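Local coordinates for PT26-6P (PDB 2WB7), which is of unknown function but is encoded by a mobile element of euryarchaea and combines two immunoglobulin-like domains with a helical domain, at residues A[37-42]-A[295-300]; A[65-70]-A[163-168]; A[136-141]-A[356-361]; A[299-304]-A[368-373]. All blocks are in the same frame, centred on the assembly; numbering follows the deposited sequence.

Contact 1 (A[37-42]-A[295-300])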
# COMPACT_ATOMS: atom_id res chain seq x y z
N SER A 37 -3.49 -9.02 12.04
CA SER A 37 -4.20 -8.48 13.20
C SER A 37 -4.63 -9.53 14.23
O SER A 37 -4.62 -10.73 13.98
CB SER A 37 -5.41 -7.66 12.76
OG SER A 37 -5.60 -6.55 13.62
N ASP A 38 -4.98 -9.04 15.41
CA ASP A 38 -5.63 -9.85 16.41
C ASP A 38 -7.04 -9.34 16.58
O ASP A 38 -7.33 -8.17 16.30
CB ASP A 38 -4.89 -9.76 17.73
CG ASP A 38 -3.85 -10.85 17.87
OD1 ASP A 38 -4.08 -11.95 17.32
OD2 ASP A 38 -2.81 -10.62 18.54
N PHE A 39 -7.92 -10.22 17.04
CA PHE A 39 -9.30 -9.83 17.28
C PHE A 39 -9.47 -9.02 18.55
O PHE A 39 -8.81 -9.24 19.56
CB PHE A 39 -10.20 -11.06 17.29
CG PHE A 39 -10.66 -11.48 15.94
CD1 PHE A 39 -11.57 -10.71 15.24
CD2 PHE A 39 -10.18 -12.65 15.36
CE1 PHE A 39 -12.00 -11.09 13.98
CE2 PHE A 39 -10.60 -13.04 14.11
CZ PHE A 39 -11.51 -12.26 13.42
N VAL A 40 -10.38 -8.06 18.49
CA VAL A 40 -10.67 -7.21 19.62
C VAL A 40 -12.18 -7.07 19.71
O VAL A 40 -12.86 -7.06 18.69
CB VAL A 40 -10.02 -5.83 19.44
CG1 VAL A 40 -10.60 -4.81 20.41
CG2 VAL A 40 -8.52 -5.95 19.63
N GLU A 41 -12.72 -6.98 20.92
CA GLU A 41 -14.14 -6.74 21.03
C GLU A 41 -14.43 -5.36 20.47
O GLU A 41 -13.71 -4.40 20.75
CB GLU A 41 -14.62 -6.86 22.47
CG GLU A 41 -16.01 -7.47 22.59
CD GLU A 41 -16.66 -7.17 23.93
OE1 GLU A 41 -17.61 -7.88 24.33
OE2 GLU A 41 -16.20 -6.20 24.58
N TYR A 42 -15.46 -5.27 19.64
CA TYR A 42 -15.89 -3.99 19.09
C TYR A 42 -17.03 -3.48 19.94
O TYR A 42 -17.30 -2.29 19.96
CB TYR A 42 -16.35 -4.14 17.64
CG TYR A 42 -15.23 -4.11 16.62
CD1 TYR A 42 -13.91 -4.43 16.97
CD2 TYR A 42 -15.49 -3.78 15.30
CE1 TYR A 42 -12.89 -4.41 16.02
CE2 TYR A 42 -14.47 -3.76 14.35
CZ TYR A 42 -13.18 -4.07 14.72
OH TYR A 42 -12.21 -4.05 13.76
N PHE A 295 -9.04 -13.28 6.94
CA PHE A 295 -10.47 -13.46 7.21
C PHE A 295 -10.74 -14.62 8.16
O PHE A 295 -11.89 -14.86 8.53
CB PHE A 295 -11.24 -13.68 5.92
CG PHE A 295 -11.22 -12.50 4.98
CD1 PHE A 295 -10.32 -12.42 3.93
CD2 PHE A 295 -12.12 -11.46 5.16
CE1 PHE A 295 -10.31 -11.33 3.07
CE2 PHE A 295 -12.12 -10.37 4.30
CZ PHE A 295 -11.21 -10.31 3.26
N GLN A 296 -9.70 -15.35 8.54
CA GLN A 296 -9.80 -16.38 9.57
C GLN A 296 -10.66 -15.84 10.71
O GLN A 296 -10.44 -14.72 11.14
CB GLN A 296 -8.40 -16.68 10.13
CG GLN A 296 -7.57 -17.63 9.30
CD GLN A 296 -8.38 -18.86 8.92
OE1 GLN A 296 -9.08 -18.87 7.90
NE2 GLN A 296 -8.29 -19.91 9.74
N PRO A 297 -11.63 -16.63 11.22
CA PRO A 297 -12.01 -18.01 10.91
C PRO A 297 -12.86 -18.12 9.66
O PRO A 297 -13.09 -19.23 9.17
CB PRO A 297 -12.83 -18.44 12.13
CG PRO A 297 -12.94 -17.25 13.02
CD PRO A 297 -12.45 -16.06 12.30
N ALA A 298 -13.36 -17.00 9.14
CA ALA A 298 -14.04 -17.04 7.85
C ALA A 298 -13.05 -17.45 6.77
O ALA A 298 -11.81 -17.36 6.97
CB ALA A 298 -14.67 -15.68 7.53
N ASN A 299 -13.57 -17.86 5.62
CA ASN A 299 -12.72 -18.24 4.51
C ASN A 299 -13.31 -17.99 3.12
O ASN A 299 -13.43 -18.92 2.33
CB ASN A 299 -12.33 -19.70 4.64
CG ASN A 299 -11.28 -20.09 3.63
OD1 ASN A 299 -10.37 -19.32 3.33
ND2 ASN A 299 -11.42 -21.30 3.06
N PRO A 300 -13.64 -16.73 2.82
CA PRO A 300 -14.31 -16.40 1.58
C PRO A 300 -13.37 -16.59 0.39
O PRO A 300 -12.16 -16.43 0.55
CB PRO A 300 -14.63 -14.91 1.73
CG PRO A 300 -14.05 -14.50 3.06
CD PRO A 300 -13.10 -15.53 3.49
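Phe39 presents the far edge of its ring to the peptide that joins Gln296 to Pro297, and the side chains of Phe39 and Pro297 come at each other from opposite directions. The carbonyl oxygen lies close to the plane of the ring: CE2 of Phe39 is 3.4 Å from O of Gln296, and CZ of the same ring is 3.5 Å from that oxygen. An in-plane approach of this kind sets the oxygen against the ring's C-H groups and not against its pi cloud, which is probably mildly favourable electrostatically. The proline comes in more obliquely, its CD 4.0 Å from Phe39 CE2. Because the peptide bond before Pro297 is cis, the carbonyl oxygen of Gln296 and the CD of Pro297 sit on the same side of that bond, and both come close to the CE2-CZ end of the ring. Here strand 39-44, paired antiparallel with strand 52-62 in the mixed sheet, meets the loop that leads into strand 301-314 of the second immunoglobulin-like domain. The first torsion of Phe39 (chi1 -85°) swings the ring off the strand toward that loop, where Pro68 and Gln70 of strand 66-75 also pack against it. Pro297 shares Gln70 as a neighbour and touches Val125 as well. The contact is a small one at the surface, burying 74 Å² in all. Phe295 points away from strand 39-44 and is buried instead, packed on Ala66, Val127 and Asp265, while the Gln296 side chain leads off into exposed surroundings.

Contact 2 (A[65-70]-A[163-168])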
# COMPACT_ATOMS: atom_id res chain seq x y z
N SER A 65 -10.75 -1.90 3.42
CA SER A 65 -10.82 -3.36 3.33
C SER A 65 -12.08 -3.96 3.95
O SER A 65 -12.75 -3.35 4.78
CB SER A 65 -9.60 -4.02 3.97
OG SER A 65 -8.47 -3.20 3.83
N ALA A 66 -12.40 -5.16 3.52
CA ALA A 66 -13.45 -5.95 4.11
C ALA A 66 -12.78 -6.70 5.26
O ALA A 66 -11.57 -6.91 5.23
CB ALA A 66 -14.02 -6.90 3.09
N PHE A 67 -13.53 -7.10 6.27
CA PHE A 67 -12.89 -7.70 7.44
C PHE A 67 -13.80 -8.69 8.11
O PHE A 67 -15.02 -8.54 8.05
CB PHE A 67 -12.48 -6.61 8.43
CG PHE A 67 -13.59 -5.67 8.77
CD1 PHE A 67 -14.47 -5.95 9.80
CD2 PHE A 67 -13.76 -4.51 8.05
CE1 PHE A 67 -15.50 -5.07 10.11
CE2 PHE A 67 -14.79 -3.63 8.35
CZ PHE A 67 -15.66 -3.91 9.38
N PRO A 68 -13.22 -9.70 8.76
CA PRO A 68 -14.06 -10.70 9.38
C PRO A 68 -14.65 -10.12 10.65
O PRO A 68 -13.97 -9.43 11.40
CB PRO A 68 -13.07 -11.83 9.71
CG PRO A 68 -11.70 -11.23 9.67
CD PRO A 68 -11.82 -9.78 9.22
N VAL A 69 -15.92 -10.40 10.88
CA VAL A 69 -16.56 -10.02 12.12
C VAL A 69 -17.04 -11.28 12.79
O VAL A 69 -17.72 -12.10 12.17
CB VAL A 69 -17.78 -9.11 11.89
CG1 VAL A 69 -18.55 -8.92 13.19
CG2 VAL A 69 -17.34 -7.77 11.33
N GLN A 70 -16.69 -11.43 14.06
CA GLN A 70 -17.19 -12.52 14.87
C GLN A 70 -18.25 -12.03 15.85
O GLN A 70 -18.09 -11.00 16.52
CB GLN A 70 -16.06 -13.21 15.62
CG GLN A 70 -15.55 -14.44 14.90
CD GLN A 70 -14.33 -15.03 15.56
OE1 GLN A 70 -13.25 -14.46 15.49
NE2 GLN A 70 -14.49 -16.19 16.19
N PHE A 163 -18.59 4.51 10.71
CA PHE A 163 -19.65 3.51 10.68
C PHE A 163 -19.70 2.73 12.00
O PHE A 163 -18.78 2.85 12.82
CB PHE A 163 -19.40 2.51 9.54
CG PHE A 163 -18.26 1.57 9.82
CD1 PHE A 163 -18.50 0.29 10.30
CD2 PHE A 163 -16.95 1.98 9.64
CE1 PHE A 163 -17.45 -0.58 10.58
CE2 PHE A 163 -15.90 1.12 9.92
CZ PHE A 163 -16.15 -0.16 10.39
N GLU A 164 -20.76 1.94 12.19
CA GLU A 164 -20.87 1.03 13.32
C GLU A 164 -21.52 -0.27 12.87
O GLU A 164 -22.24 -0.30 11.88
CB GLU A 164 -21.69 1.66 14.45
CG GLU A 164 -21.11 2.93 15.05
CD GLU A 164 -19.95 2.67 15.97
OE1 GLU A 164 -19.76 1.50 16.36
OE2 GLU A 164 -19.21 3.63 16.31
N ILE A 165 -21.25 -1.33 13.61
CA ILE A 165 -21.94 -2.60 13.38
C ILE A 165 -23.04 -2.82 14.42
O ILE A 165 -22.86 -2.56 15.61
CB ILE A 165 -20.96 -3.78 13.42
CG1 ILE A 165 -19.83 -3.57 12.42
CG2 ILE A 165 -21.69 -5.09 13.11
CD1 ILE A 165 -18.79 -4.67 12.45
N ARG A 166 -24.18 -3.31 13.97
CA ARG A 166 -25.19 -3.72 14.93
C ARG A 166 -25.78 -5.09 14.63
O ARG A 166 -25.87 -5.53 13.47
CB ARG A 166 -26.25 -2.62 15.13
CG ARG A 166 -27.35 -2.55 14.08
CD ARG A 166 -28.56 -1.76 14.64
NE ARG A 166 -28.21 -0.43 15.17
CZ ARG A 166 -28.79 0.71 14.80
NH1 ARG A 166 -29.76 0.70 13.89
NH2 ARG A 166 -28.42 1.86 15.34
N VAL A 167 -26.16 -5.78 15.71
CA VAL A 167 -26.65 -7.14 15.65
C VAL A 167 -28.04 -7.25 16.28
O VAL A 167 -28.33 -6.60 17.29
CB VAL A 167 -25.71 -8.10 16.39
CG1 VAL A 167 -26.12 -9.56 16.15
CG2 VAL A 167 -24.27 -7.87 15.94
N ILE A 168 -28.89 -8.07 15.69
CA ILE A 168 -30.23 -8.26 16.22
C ILE A 168 -30.53 -9.74 16.35
O ILE A 168 -30.49 -10.49 15.37
CB ILE A 168 -31.28 -7.57 15.36
CG1 ILE A 168 -31.01 -6.06 15.37
CG2 ILE A 168 -32.69 -7.88 15.87
CD1 ILE A 168 -32.09 -5.21 14.68
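The ring of Phe67 has Ile165 at its edge, near its plane, while the ring of Phe163 reaches it obliquely. Ile165 CD1 stands 4.1 Å from CE1 of Phe67, and the two phenylalanines meet through their far ends, with CZ of Phe67 3.9 Å from CZ of Phe163. Both rings are sent into the gap between the strands by the same first torsion, which places CG between the backbone N and the carbonyl carbon (chi1 51° for Phe67, 72° for Phe163), and they approach from opposite directions. One step further along, Val69 and Ile165 reach toward each other tip to tip, CG2 of the valine 3.6 Å from CD1 of the isoleucine. That one terminal methyl therefore rests against ring edge and valine branch together. The backbones stay well apart: the short strand segments approach to 10.5 Å and run at 38° to each other. They belong to separate sheets, strand 66-75 to the mixed one and strand 163-178 to the antiparallel one, so this is face-to-face packing as in the beta-sandwich of immunoglobulin-like domains. Around the four residues, Pro58, Ile61 and Met128 touch Phe67, and Val94, Ala130 and Trp218 touch Phe163. The alternate residues Glu164 and Arg166 are partly exposed and find polar partners, Thr214 and Glu213 respectively. Between the strands the side-chain contacts are wholly apolar, and the sheets are joined here by shape and the burial of hydrocarbon, with no directional bond to fix the rings.

Contact 3 (A[136-141]-A[356-361])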
# COMPACT_ATOMS: atom_id res chain seq x y z
N TYR A 136 -16.57 2.11 -7.24
CA TYR A 136 -17.09 1.97 -8.60
C TYR A 136 -16.31 2.79 -9.61
O TYR A 136 -16.20 2.41 -10.78
CB TYR A 136 -18.57 2.34 -8.67
CG TYR A 136 -19.44 1.47 -7.80
CD1 TYR A 136 -19.30 0.08 -7.81
CD2 TYR A 136 -20.41 2.03 -6.98
CE1 TYR A 136 -20.10 -0.73 -7.01
CE2 TYR A 136 -21.22 1.23 -6.18
CZ TYR A 136 -21.06 -0.15 -6.20
OH TYR A 136 -21.85 -0.95 -5.40
N GLN A 137 -15.78 3.91 -9.17
CA GLN A 137 -14.92 4.72 -10.02
C GLN A 137 -13.65 3.96 -10.35
O GLN A 137 -13.11 4.08 -11.45
CB GLN A 137 -14.57 6.01 -9.32
CG GLN A 137 -15.76 6.63 -8.67
CD GLN A 137 -15.50 8.07 -8.34
OE1 GLN A 137 -15.24 8.87 -9.24
NE2 GLN A 137 -15.57 8.42 -7.06
N ILE A 138 -13.16 3.20 -9.38
CA ILE A 138 -11.97 2.41 -9.59
C ILE A 138 -12.31 1.27 -10.54
O ILE A 138 -11.55 0.98 -11.47
CB ILE A 138 -11.43 1.84 -8.29
CG1 ILE A 138 -11.10 2.98 -7.34
CG2 ILE A 138 -10.19 1.04 -8.55
CD1 ILE A 138 -9.91 3.78 -7.77
N ARG A 139 -13.46 0.66 -10.32
CA ARG A 139 -13.92 -0.38 -11.22
C ARG A 139 -14.01 0.12 -12.66
O ARG A 139 -13.58 -0.56 -13.58
CB ARG A 139 -15.26 -0.98 -10.77
CG ARG A 139 -15.56 -2.28 -11.46
CD ARG A 139 -17.03 -2.50 -11.65
NE ARG A 139 -17.73 -1.27 -12.02
CZ ARG A 139 -18.71 -0.72 -11.30
NH1 ARG A 139 -19.11 -1.30 -10.17
NH2 ARG A 139 -19.29 0.41 -11.69
N ASP A 140 -14.55 1.32 -12.87
CA ASP A 140 -14.64 1.89 -14.21
C ASP A 140 -13.27 2.12 -14.80
O ASP A 140 -12.98 1.74 -15.94
CB ASP A 140 -15.35 3.23 -14.15
CG ASP A 140 -16.74 3.12 -13.59
OD1 ASP A 140 -17.27 1.98 -13.58
OD2 ASP A 140 -17.32 4.17 -13.18
N ALA A 141 -12.45 2.79 -14.00
CA ALA A 141 -11.09 3.06 -14.33
C ALA A 141 -10.43 1.78 -14.83
O ALA A 141 -9.79 1.78 -15.88
CB ALA A 141 -10.37 3.59 -13.11
N LEU A 356 0.94 3.05 -12.16
CA LEU A 356 -0.15 2.74 -11.24
C LEU A 356 -0.72 1.36 -11.50
O LEU A 356 -0.75 0.89 -12.64
CB LEU A 356 -1.27 3.77 -11.37
CG LEU A 356 -2.46 3.67 -10.43
CD1 LEU A 356 -2.12 4.23 -9.08
CD2 LEU A 356 -3.62 4.44 -11.01
N GLY A 357 -1.15 0.70 -10.44
CA GLY A 357 -1.85 -0.58 -10.55
C GLY A 357 -3.17 -0.52 -9.83
O GLY A 357 -3.25 -0.12 -8.66
N LEU A 358 -4.23 -0.90 -10.54
CA LEU A 358 -5.55 -0.98 -9.97
C LEU A 358 -6.09 -2.42 -10.07
O LEU A 358 -6.07 -3.03 -11.14
CB LEU A 358 -6.49 -0.02 -10.69
CG LEU A 358 -6.09 1.46 -10.77
CD1 LEU A 358 -7.17 2.22 -11.49
CD2 LEU A 358 -5.87 2.06 -9.40
N VAL A 359 -6.56 -2.94 -8.95
CA VAL A 359 -7.24 -4.24 -8.90
C VAL A 359 -8.60 -4.13 -8.24
O VAL A 359 -8.79 -3.38 -7.27
CB VAL A 359 -6.41 -5.28 -8.15
CG1 VAL A 359 -6.99 -6.66 -8.37
CG2 VAL A 359 -4.98 -5.23 -8.62
N TYR A 360 -9.54 -4.88 -8.78
CA TYR A 360 -10.91 -4.89 -8.32
C TYR A 360 -11.33 -6.34 -8.19
O TYR A 360 -11.21 -7.10 -9.15
CB TYR A 360 -11.78 -4.19 -9.36
CG TYR A 360 -13.26 -4.18 -9.07
CD1 TYR A 360 -13.82 -3.20 -8.26
CD2 TYR A 360 -14.10 -5.12 -9.64
CE1 TYR A 360 -15.19 -3.18 -8.01
CE2 TYR A 360 -15.47 -5.11 -9.39
CZ TYR A 360 -16.00 -4.14 -8.58
OH TYR A 360 -17.36 -4.13 -8.34
N ALA A 361 -11.79 -6.74 -7.00
CA ALA A 361 -12.23 -8.12 -6.81
C ALA A 361 -13.45 -8.23 -5.90
O ALA A 361 -13.94 -7.24 -5.37
CB ALA A 361 -11.09 -9.00 -6.31
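Arg139 lays its aliphatic chain over one face of the Tyr360 ring. Its CG sits 3.4 Å from the centroid of the Tyr360 ring and only 8° off the normal, a CH-pi contact. CB of Arg139 lies 3.5 Å from Tyr360 CE1, and Arg139 CD 3.6 Å from Tyr360 CZ, nearer the hydroxyl end. The two side chains lie alongside each other and point the same way, but the guanidinium is turned steeply against the ring and is not stacked on it. Tyr360 OH comes to the edge of that group at a longer distance. The second pair is purely apolar: Leu358 CD1 is 3.8 Å from Ala141 CB and 4.4 Å from Ile138 CG2.

Further out, within the helix, Arg139 NH2 makes a salt bridge of 3.2 Å to Asp140 OD1, met on the syn side of the carboxylate, although crowding against Tyr136 makes the exact guanidinium position doubtful. With CG anti to the backbone N (chi1 177°), the Tyr360 ring stands out from the strand toward the helix; its hydroxyl is hydrogen-bonded to that of Tyr362, and the rings of the two tyrosines meet edge-to-face. Pro372, Val135 and Ile142 also pack on Tyr360, whereas Ala376 and Ile142 border Leu358, and Trp374 and Ile155 flank Ile138. Leu358 and Tyr360, two residues apart, project from the same face of the sheet, and the helix segment crosses that strand at 113°. The arrangement is that of a helix laid across an antiparallel sheet, here joining helix 135-144 of the first immunoglobulin-like family region to strand 350-364 of the second.

Contact 4 (A[299-304]-A[368-373])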
# COMPACT_ATOMS: atom_id res chain seq x y z
N ASN A 299 -13.57 -17.86 5.62
CA ASN A 299 -12.72 -18.24 4.51
C ASN A 299 -13.31 -17.99 3.12
O ASN A 299 -13.43 -18.92 2.33
CB ASN A 299 -12.33 -19.70 4.64
CG ASN A 299 -11.28 -20.09 3.63
OD1 ASN A 299 -10.37 -19.32 3.33
ND2 ASN A 299 -11.42 -21.30 3.06
N PRO A 300 -13.64 -16.73 2.82
CA PRO A 300 -14.31 -16.40 1.58
C PRO A 300 -13.37 -16.59 0.39
O PRO A 300 -12.16 -16.43 0.55
CB PRO A 300 -14.63 -14.91 1.73
CG PRO A 300 -14.05 -14.50 3.06
CD PRO A 300 -13.10 -15.53 3.49
N LYS A 301 -13.91 -16.94 -0.77
CA LYS A 301 -13.13 -16.92 -2.00
C LYS A 301 -12.98 -15.46 -2.40
O LYS A 301 -13.81 -14.63 -2.04
CB LYS A 301 -13.86 -17.66 -3.12
CG LYS A 301 -15.19 -16.98 -3.47
CD LYS A 301 -15.75 -17.28 -4.88
CE LYS A 301 -16.52 -16.04 -5.44
NZ LYS A 301 -17.68 -16.41 -6.33
N ILE A 302 -11.93 -15.15 -3.13
CA ILE A 302 -11.74 -13.80 -3.68
C ILE A 302 -11.43 -13.90 -5.18
O ILE A 302 -10.64 -14.75 -5.56
CB ILE A 302 -10.56 -13.12 -2.97
CG1 ILE A 302 -10.75 -13.19 -1.45
CG2 ILE A 302 -10.38 -11.69 -3.45
CD1 ILE A 302 -9.56 -12.63 -0.69
N SER A 303 -12.02 -13.06 -6.03
CA SER A 303 -11.75 -13.17 -7.47
C SER A 303 -11.85 -11.92 -8.34
O SER A 303 -12.81 -11.16 -8.20
CB SER A 303 -12.67 -14.22 -8.05
OG SER A 303 -13.87 -14.22 -7.32
N ASP A 304 -10.80 -11.67 -9.14
CA ASP A 304 -10.88 -11.11 -10.51
C ASP A 304 -9.95 -10.10 -11.29
O ASP A 304 -9.00 -10.52 -11.97
CB ASP A 304 -12.30 -10.83 -10.90
CG ASP A 304 -12.54 -11.25 -12.30
OD1 ASP A 304 -11.83 -12.22 -12.67
OD2 ASP A 304 -13.36 -10.62 -13.01
N GLY A 368 -23.26 -16.19 0.19
CA GLY A 368 -23.43 -15.96 -1.24
C GLY A 368 -23.40 -14.50 -1.67
O GLY A 368 -23.21 -14.20 -2.85
N VAL A 369 -23.60 -13.60 -0.73
CA VAL A 369 -23.43 -12.18 -1.02
C VAL A 369 -21.99 -11.92 -1.48
O VAL A 369 -21.06 -12.51 -0.95
CB VAL A 369 -23.72 -11.34 0.22
CG1 VAL A 369 -23.11 -9.97 0.06
CG2 VAL A 369 -25.21 -11.27 0.46
N LYS A 370 -21.81 -11.04 -2.47
CA LYS A 370 -20.46 -10.74 -2.99
C LYS A 370 -20.01 -9.30 -2.75
O LYS A 370 -20.60 -8.38 -3.30
CB LYS A 370 -20.38 -11.09 -4.47
CG LYS A 370 -20.07 -12.53 -4.71
CD LYS A 370 -20.66 -13.00 -6.01
CE LYS A 370 -20.69 -14.53 -6.07
NZ LYS A 370 -21.56 -15.19 -5.01
N ILE A 371 -18.96 -9.11 -1.95
CA ILE A 371 -18.51 -7.77 -1.54
C ILE A 371 -17.32 -7.25 -2.37
O ILE A 371 -16.23 -7.84 -2.32
CB ILE A 371 -18.11 -7.75 -0.05
CG1 ILE A 371 -19.25 -8.25 0.82
CG2 ILE A 371 -17.73 -6.37 0.39
CD1 ILE A 371 -18.93 -8.24 2.29
N PRO A 372 -17.50 -6.14 -3.10
CA PRO A 372 -16.47 -5.63 -4.01
C PRO A 372 -15.33 -4.93 -3.27
O PRO A 372 -15.58 -4.08 -2.41
CB PRO A 372 -17.23 -4.60 -4.86
CG PRO A 372 -18.67 -4.65 -4.39
CD PRO A 372 -18.66 -5.24 -3.03
N ILE A 373 -14.09 -5.28 -3.58
CA ILE A 373 -12.96 -4.57 -3.00
C ILE A 373 -12.02 -4.11 -4.10
O ILE A 373 -11.99 -4.70 -5.20
CB ILE A 373 -12.18 -5.44 -2.02
CG1 ILE A 373 -11.89 -6.80 -2.64
CG2 ILE A 373 -12.97 -5.60 -0.73
CD1 ILE A 373 -11.01 -7.65 -1.79
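Lys370 meets Lys301 near the ends of both side chains, which pass each other obliquely. From CB through CG and CD, the Lys370 chain runs out almost extended, and contact with the other segment begins at CE, which lies 3.6 Å from NZ of Lys301. A bend at the last torsion (chi4 63°) then turns Lys370 NZ back to its own turn, where it donates a 2.9 Å hydrogen bond to Gly368 O, approaching 25° out of the carbonyl plane. The same ammonium forms a salt bridge with Glu364. Lys301 NZ stands 4.3 Å from Lys370 NZ, a pair of like charges. Glu364, outside both segments, is also a long, weak ion-pair partner of Lys301. The carboxylate thus lies within the influence of both ammonium groups, and would be expected to offset their like charges.

On the other face of the sheet, Ile302 CG2 and Ile373 CD1 approach to 4.4 Å, with Ala361 against Ile302 and Val363 against Ile373. Strand 350-364 runs between the two segments and bonds to both through its backbone, Glu364 with Lys301 and Val363 with Ile371, so the nearest CA atoms, those of Ile302 and Lys370, are 9.3 Å apart. This is side-chain contact between next-but-one strands, reaching over the middle strand of an antiparallel beta-sheet in the second immunoglobulin-like domain.

From the N terminus, the chain enters contact 1 at 37-42, opening a long loop that closes only at 295-300. Contact 2 is nested inside it, 65-70 returning at 163-168 and joining two sheets. Before contact 2 closes, contact 3 opens at 136-141, and it closes at 356-361, beyond contact 1, so it crosses both. Contact 4 begins where contact 1 ends, sharing Asn299 and Pro300, and crosses contact 3 before closing at 368-373. Contacts 1 and 2 touch along strand 66-75, while contacts 3 and 4 meet in the sheet holding strands 301-314, 350-364 and 370-379. Contacts 1 and 3 thus tie strand 39-44 of the mixed sheet and helix 135-144 to the second immunoglobulin-like region.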